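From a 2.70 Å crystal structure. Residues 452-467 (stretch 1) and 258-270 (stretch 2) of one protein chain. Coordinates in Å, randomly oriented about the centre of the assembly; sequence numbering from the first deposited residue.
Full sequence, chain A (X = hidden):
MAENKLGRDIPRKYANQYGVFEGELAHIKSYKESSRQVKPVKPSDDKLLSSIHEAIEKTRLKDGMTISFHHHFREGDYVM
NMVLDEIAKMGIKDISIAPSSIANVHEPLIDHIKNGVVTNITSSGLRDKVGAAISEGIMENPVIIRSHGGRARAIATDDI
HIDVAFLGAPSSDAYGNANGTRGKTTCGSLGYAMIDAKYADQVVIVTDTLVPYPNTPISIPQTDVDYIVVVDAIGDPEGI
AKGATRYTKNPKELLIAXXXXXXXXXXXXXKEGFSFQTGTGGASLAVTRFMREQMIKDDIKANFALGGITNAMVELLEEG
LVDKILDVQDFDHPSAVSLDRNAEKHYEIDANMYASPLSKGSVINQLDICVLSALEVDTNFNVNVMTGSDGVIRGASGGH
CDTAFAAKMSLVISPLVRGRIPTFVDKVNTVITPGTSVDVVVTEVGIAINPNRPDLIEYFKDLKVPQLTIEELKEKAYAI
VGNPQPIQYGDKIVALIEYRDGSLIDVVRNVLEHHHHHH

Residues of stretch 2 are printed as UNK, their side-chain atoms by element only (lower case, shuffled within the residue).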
# COMPACT_ATOMS: atom_id res chain seq x y z
N ASN A 452 13.96 -14.77 34.31
CA ASN A 452 12.67 -15.02 33.70
C ASN A 452 12.89 -15.90 32.48
O ASN A 452 11.93 -16.40 31.88
CB ASN A 452 12.05 -13.70 33.30
CG ASN A 452 10.57 -13.81 33.09
OD1 ASN A 452 9.83 -14.19 34.01
ND2 ASN A 452 10.12 -13.48 31.88
N ARG A 453 14.15 -16.09 32.11
CA ARG A 453 14.49 -16.92 30.96
C ARG A 453 15.36 -18.09 31.41
O ARG A 453 16.55 -18.17 31.09
CB ARG A 453 15.26 -16.11 29.90
CG ARG A 453 14.46 -15.07 29.16
CD ARG A 453 13.31 -15.69 28.40
NE ARG A 453 13.75 -16.62 27.36
CZ ARG A 453 14.05 -16.27 26.12
NH1 ARG A 453 13.97 -15.00 25.74
NH2 ARG A 453 14.43 -17.21 25.25
N PRO A 454 14.77 -19.03 32.17
CA PRO A 454 15.54 -20.18 32.64
C PRO A 454 16.12 -21.01 31.50
O PRO A 454 17.14 -21.69 31.66
CB PRO A 454 14.52 -20.95 33.48
CG PRO A 454 13.25 -20.66 32.78
CD PRO A 454 13.35 -19.18 32.52
N ASP A 455 15.48 -20.97 30.34
CA ASP A 455 16.00 -21.75 29.21
C ASP A 455 17.32 -21.16 28.72
O ASP A 455 18.14 -21.87 28.13
CB ASP A 455 15.00 -21.77 28.06
CG ASP A 455 14.81 -20.40 27.46
OD1 ASP A 455 14.70 -20.31 26.22
OD2 ASP A 455 14.77 -19.41 28.22
N LEU A 456 17.53 -19.87 28.96
CA LEU A 456 18.75 -19.22 28.51
C LEU A 456 19.89 -19.41 29.51
O LEU A 456 21.06 -19.55 29.14
CB LEU A 456 18.49 -17.73 28.24
CG LEU A 456 18.24 -17.35 26.78
CD1 LEU A 456 17.32 -18.34 26.12
CD2 LEU A 456 17.65 -15.95 26.71
N ILE A 457 19.53 -19.42 30.79
CA ILE A 457 20.51 -19.61 31.84
C ILE A 457 21.22 -20.96 31.65
O ILE A 457 22.43 -21.06 31.84
CB ILE A 457 19.85 -19.56 33.23
CG1 ILE A 457 19.49 -18.12 33.55
CG2 ILE A 457 20.77 -20.12 34.28
CD1 ILE A 457 18.62 -17.98 34.76
N GLU A 458 20.46 -21.98 31.25
CA GLU A 458 21.03 -23.31 31.03
C GLU A 458 21.85 -23.35 29.76
O GLU A 458 23.00 -23.79 29.76
CB GLU A 458 19.93 -24.36 30.93
CG GLU A 458 19.02 -24.14 29.73
CD GLU A 458 18.17 -25.37 29.35
OE1 GLU A 458 17.47 -25.29 28.30
OE2 GLU A 458 18.19 -26.39 30.09
N TYR A 459 21.26 -22.88 28.66
CA TYR A 459 21.94 -22.87 27.37
C TYR A 459 23.29 -22.15 27.39
O TYR A 459 24.21 -22.54 26.66
CB TYR A 459 21.04 -22.22 26.31
CG TYR A 459 21.30 -22.73 24.91
CD1 TYR A 459 20.70 -23.90 24.46
CD2 TYR A 459 22.18 -22.06 24.05
CE1 TYR A 459 20.95 -24.38 23.19
CE2 TYR A 459 22.44 -22.54 22.77
CZ TYR A 459 21.83 -23.70 22.35
OH TYR A 459 22.10 -24.19 21.09
N PHE A 460 23.39 -21.10 28.20
CA PHE A 460 24.63 -20.35 28.30
C PHE A 460 25.47 -20.78 29.49
O PHE A 460 26.52 -20.18 29.75
CB PHE A 460 24.35 -18.85 28.41
CG PHE A 460 23.78 -18.24 27.17
CD1 PHE A 460 24.39 -18.44 25.93
CD2 PHE A 460 22.64 -17.43 27.22
CE1 PHE A 460 23.88 -17.86 24.77
CE2 PHE A 460 22.12 -16.85 26.07
CZ PHE A 460 22.74 -17.07 24.84
N LYS A 461 25.03 -21.81 30.20
CA LYS A 461 25.77 -22.25 31.39
C LYS A 461 27.27 -22.30 31.16
O LYS A 461 28.04 -21.82 31.98
CB LYS A 461 25.28 -23.64 31.86
CG LYS A 461 25.61 -24.77 30.88
CD LYS A 461 25.46 -26.15 31.52
CE LYS A 461 24.03 -26.43 31.96
NZ LYS A 461 23.93 -27.80 32.55
N ASP A 462 27.69 -22.87 30.04
CA ASP A 462 29.10 -22.99 29.76
C ASP A 462 29.68 -21.87 28.91
O ASP A 462 30.85 -21.89 28.56
CB ASP A 462 29.37 -24.35 29.10
CG ASP A 462 29.25 -25.50 30.08
OD1 ASP A 462 28.95 -26.63 29.64
OD2 ASP A 462 29.47 -25.27 31.31
N LEU A 463 28.85 -20.88 28.59
CA LEU A 463 29.31 -19.74 27.81
C LEU A 463 30.51 -19.10 28.51
O LEU A 463 30.42 -18.69 29.67
CB LEU A 463 28.17 -18.73 27.68
CG LEU A 463 28.24 -17.68 26.56
CD1 LEU A 463 27.15 -16.65 26.76
CD2 LEU A 463 29.58 -17.02 26.57
N LYS A 464 31.64 -19.02 27.81
CA LYS A 464 32.83 -18.42 28.41
C LYS A 464 32.77 -16.90 28.44
O LYS A 464 33.43 -16.22 27.66
CB LYS A 464 34.08 -18.88 27.67
CG LYS A 464 34.31 -20.36 27.83
CD LYS A 464 34.52 -20.68 29.29
CE LYS A 464 34.22 -22.12 29.60
NZ LYS A 464 34.06 -22.24 31.08
N VAL A 465 31.98 -16.38 29.36
CA VAL A 465 31.83 -14.94 29.55
C VAL A 465 31.34 -14.76 30.97
O VAL A 465 30.43 -15.46 31.41
CB VAL A 465 30.80 -14.33 28.57
CG1 VAL A 465 30.39 -12.95 29.06
CG2 VAL A 465 31.39 -14.23 27.17
N PRO A 466 31.92 -13.80 31.70
CA PRO A 466 31.49 -13.59 33.08
C PRO A 466 30.00 -13.33 33.19
O PRO A 466 29.47 -12.47 32.51
CB PRO A 466 32.35 -12.42 33.55
CG PRO A 466 32.69 -11.70 32.28
CD PRO A 466 32.91 -12.80 31.28
N GLN A 467 29.34 -14.11 34.03
CA GLN A 467 27.90 -13.95 34.23
C GLN A 467 27.57 -13.52 35.67
O GLN A 467 28.16 -14.03 36.62
CB GLN A 467 27.20 -15.27 33.91
CG GLN A 467 27.40 -15.72 32.49
CD GLN A 467 26.70 -17.02 32.19
OE1 GLN A 467 25.54 -17.21 32.54
NE2 GLN A 467 27.40 -17.94 31.54
N UNK A 258 31.67 -7.04 21.69
CA UNK A 258 32.15 -8.41 21.54
C UNK A 258 31.42 -9.39 22.44
O UNK A 258 31.06 -10.48 21.99
o UNK A 258 35.93 -10.84 20.33
o UNK A 258 36.49 -9.33 21.86
c UNK A 258 33.66 -8.50 21.77
c UNK A 258 35.64 -10.03 21.26
c UNK A 258 34.17 -9.92 21.67
N UNK A 259 31.20 -9.02 23.70
CA UNK A 259 30.48 -9.90 24.61
C UNK A 259 29.07 -10.11 24.05
O UNK A 259 28.54 -11.22 24.07
c UNK A 259 30.40 -9.30 26.02
o UNK A 259 34.87 -10.13 29.49
c UNK A 259 33.79 -9.94 28.64
c UNK A 259 31.92 -8.61 27.94
c UNK A 259 32.44 -10.64 26.77
c UNK A 259 31.62 -9.51 26.91
c UNK A 259 33.00 -8.83 28.80
c UNK A 259 33.52 -10.86 27.63
N UNK A 260 28.47 -9.03 23.54
CA UNK A 260 27.13 -9.12 22.97
C UNK A 260 27.07 -10.12 21.81
O UNK A 260 26.16 -10.95 21.74
c UNK A 260 26.68 -7.74 22.49
N UNK A 261 28.04 -10.04 20.91
CA UNK A 261 28.08 -10.95 19.77
C UNK A 261 28.24 -12.41 20.21
O UNK A 261 27.66 -13.31 19.59
c UNK A 261 29.20 -10.56 18.83
N UNK A 262 29.02 -12.64 21.27
CA UNK A 262 29.23 -14.01 21.76
C UNK A 262 27.93 -14.56 22.30
O UNK A 262 27.67 -15.76 22.20
c UNK A 262 34.18 -13.50 23.03
n UNK A 262 35.08 -13.18 24.18
c UNK A 262 30.31 -14.05 22.85
c UNK A 262 31.74 -13.94 22.34
c UNK A 262 32.75 -13.78 23.51
N UNK A 263 27.11 -13.69 22.87
CA UNK A 263 25.84 -14.15 23.40
C UNK A 263 24.94 -14.58 22.23
O UNK A 263 24.31 -15.63 22.28
c UNK A 263 25.15 -13.06 24.23
c UNK A 263 26.03 -12.69 25.41
c UNK A 263 23.80 -13.55 24.72
N UNK A 264 24.92 -13.78 21.16
CA UNK A 264 24.12 -14.06 19.98
C UNK A 264 24.62 -15.31 19.25
O UNK A 264 23.85 -16.24 18.98
c UNK A 264 23.41 -13.20 17.68
c UNK A 264 23.84 -10.36 18.85
c UNK A 264 24.16 -12.87 18.96
c UNK A 264 23.53 -11.62 19.60
N UNK A 265 25.91 -15.35 18.94
CA UNK A 265 26.47 -16.50 18.25
C UNK A 265 26.50 -17.77 19.10
O UNK A 265 26.82 -18.83 18.59
c UNK A 265 27.88 -16.22 17.77
c UNK A 265 27.87 -15.09 16.76
o UNK A 265 28.69 -15.85 18.89
N UNK A 266 26.16 -17.68 20.38
CA UNK A 266 26.14 -18.88 21.20
C UNK A 266 24.70 -19.18 21.59
O UNK A 266 24.44 -20.14 22.31
o UNK A 266 28.32 -18.47 22.21
c UNK A 266 26.95 -18.71 22.48
N UNK A 267 23.77 -18.37 21.11
CA UNK A 267 22.38 -18.58 21.46
C UNK A 267 21.76 -19.69 20.63
O UNK A 267 22.28 -20.05 19.58
c UNK A 267 21.59 -17.28 21.27
o UNK A 267 21.35 -17.02 19.90
N UNK A 268 20.63 -20.24 21.08
CA UNK A 268 19.96 -21.31 20.34
C UNK A 268 19.23 -20.76 19.11
O UNK A 268 18.39 -21.44 18.54
c UNK A 268 18.98 -21.87 21.36
c UNK A 268 19.87 -19.92 22.32
c UNK A 268 18.56 -20.63 22.07
N UNK A 269 19.55 -19.54 18.70
CA UNK A 269 18.89 -18.93 17.56
C UNK A 269 19.91 -18.69 16.44
O UNK A 269 19.55 -18.40 15.30
c UNK A 269 17.75 -17.31 20.44
c UNK A 269 15.60 -17.89 21.38
c UNK A 269 18.27 -17.60 17.98
o UNK A 269 14.75 -17.97 22.46
c UNK A 269 16.04 -18.21 19.02
c UNK A 269 17.34 -17.71 19.16
c UNK A 269 16.90 -17.40 21.55
c UNK A 269 15.17 -18.30 20.12
N UNK A 270 21.18 -18.82 16.80
CA UNK A 270 22.25 -18.63 15.83
C UNK A 270 22.43 -19.88 14.98
O UNK A 270 22.99 -20.89 15.42
c UNK A 270 26.76 -19.05 14.65
c UNK A 270 24.83 -17.08 14.76
c UNK A 270 24.73 -18.18 15.61
c UNK A 270 26.84 -17.95 13.81
c UNK A 270 25.71 -19.16 15.55
o UNK A 270 27.88 -17.85 12.91
c UNK A 270 25.87 -16.96 13.86
c UNK A 270 23.56 -18.30 16.55

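Position 258 carries three side-chain carbons in a row, the last bearing two oxygens, a carboxylate on a two-carbon arm that stays clear of stretch 1; this is Glu258. At position 259 one carbon leads to a six-carbon ring bearing an oxygen. The ring lies beneath Val465, whose CG1 sits over one face, and Pro466 also packs against it. The hydroxylated ring identifies Tyr259; Val465 CG2 approaches Tyr259 CD1 to 3.8 Å, and Pro466 CD lies 3.8 Å from Tyr259 OH.

Positions 260 and 261 each have a single side-chain carbon, and neither reaches stretch 1. They are Ala260 and Ala261, both buried. Position 262 shows four carbons in a row ending in nitrogen, and the aliphatic part passes Val465. This is Lys262; chi1 is m and the other three chi angles are t, so the chain is extended, and Lys262 CD lies 3.9 Å from Val465 CG2.

Three carbons forked at the first mark position 263, which meets the Phe460 ring and Leu463: Val263. Its CG1 is 3.7 Å from Phe460 CZ and its CG2 is 4.3 Å from Leu463 CD1, so the two methyls touch different neighbours. Position 264 has four carbons, forked at the first with one arm two carbons long, and points away from stretch 1; it is Ile264. At 265 one carbon carries an oxygen and a carbon, again directed away. This is Thr265, whose OG1 donates to Ala261 O at 2.8 Å.

Position 266 has one carbon and one oxygen, and its carbon faces Phe460 and Leu463. It is Ser266, with CB 3.9 Å from Phe460 CE1; its OG turns back on the helix to donate to Lys262 O at 2.8 Å. The same two atoms occur at 267, but here the side chain points away overall although CB lies 3.8 Å from Phe460 CZ. Ser267 donates from OG to Ile264 O at 2.8 Å.

At 268 three carbons close a ring onto the backbone nitrogen, and CB rests over one face of the Tyr459 ring, 3.7 Å from its centroid. This is Pro268, in a CH-pi contact. Position 269 has one carbon, then a six-carbon ring with an oxygen that reaches Arg453: Tyr269. Arg453 NH2 donates to Tyr269 OH at 2.9 Å. Position 270 repeats that composition but lies out of reach of stretch 1; it is Tyr270.

The contact is mainly apolar, with one polar anchor. Val465 and Pro466 pack on Tyr259, Phe460 and Leu463 meet Val263, and Tyr459 lies against Pro268. Backbone carbonyls also line the seam: Ser266 O is 3.2 Å from Tyr459 CE2, at the edge of that ring. The anchor is the Arg453–Tyr269 hydrogen bond. Asp455 steadies the arginine through a salt bridge, its OD2 3.1 Å from Arg453 NE, so the guanidinium serves both partners.

Stretch 2 (258-270) EYAAKVITSSPYY
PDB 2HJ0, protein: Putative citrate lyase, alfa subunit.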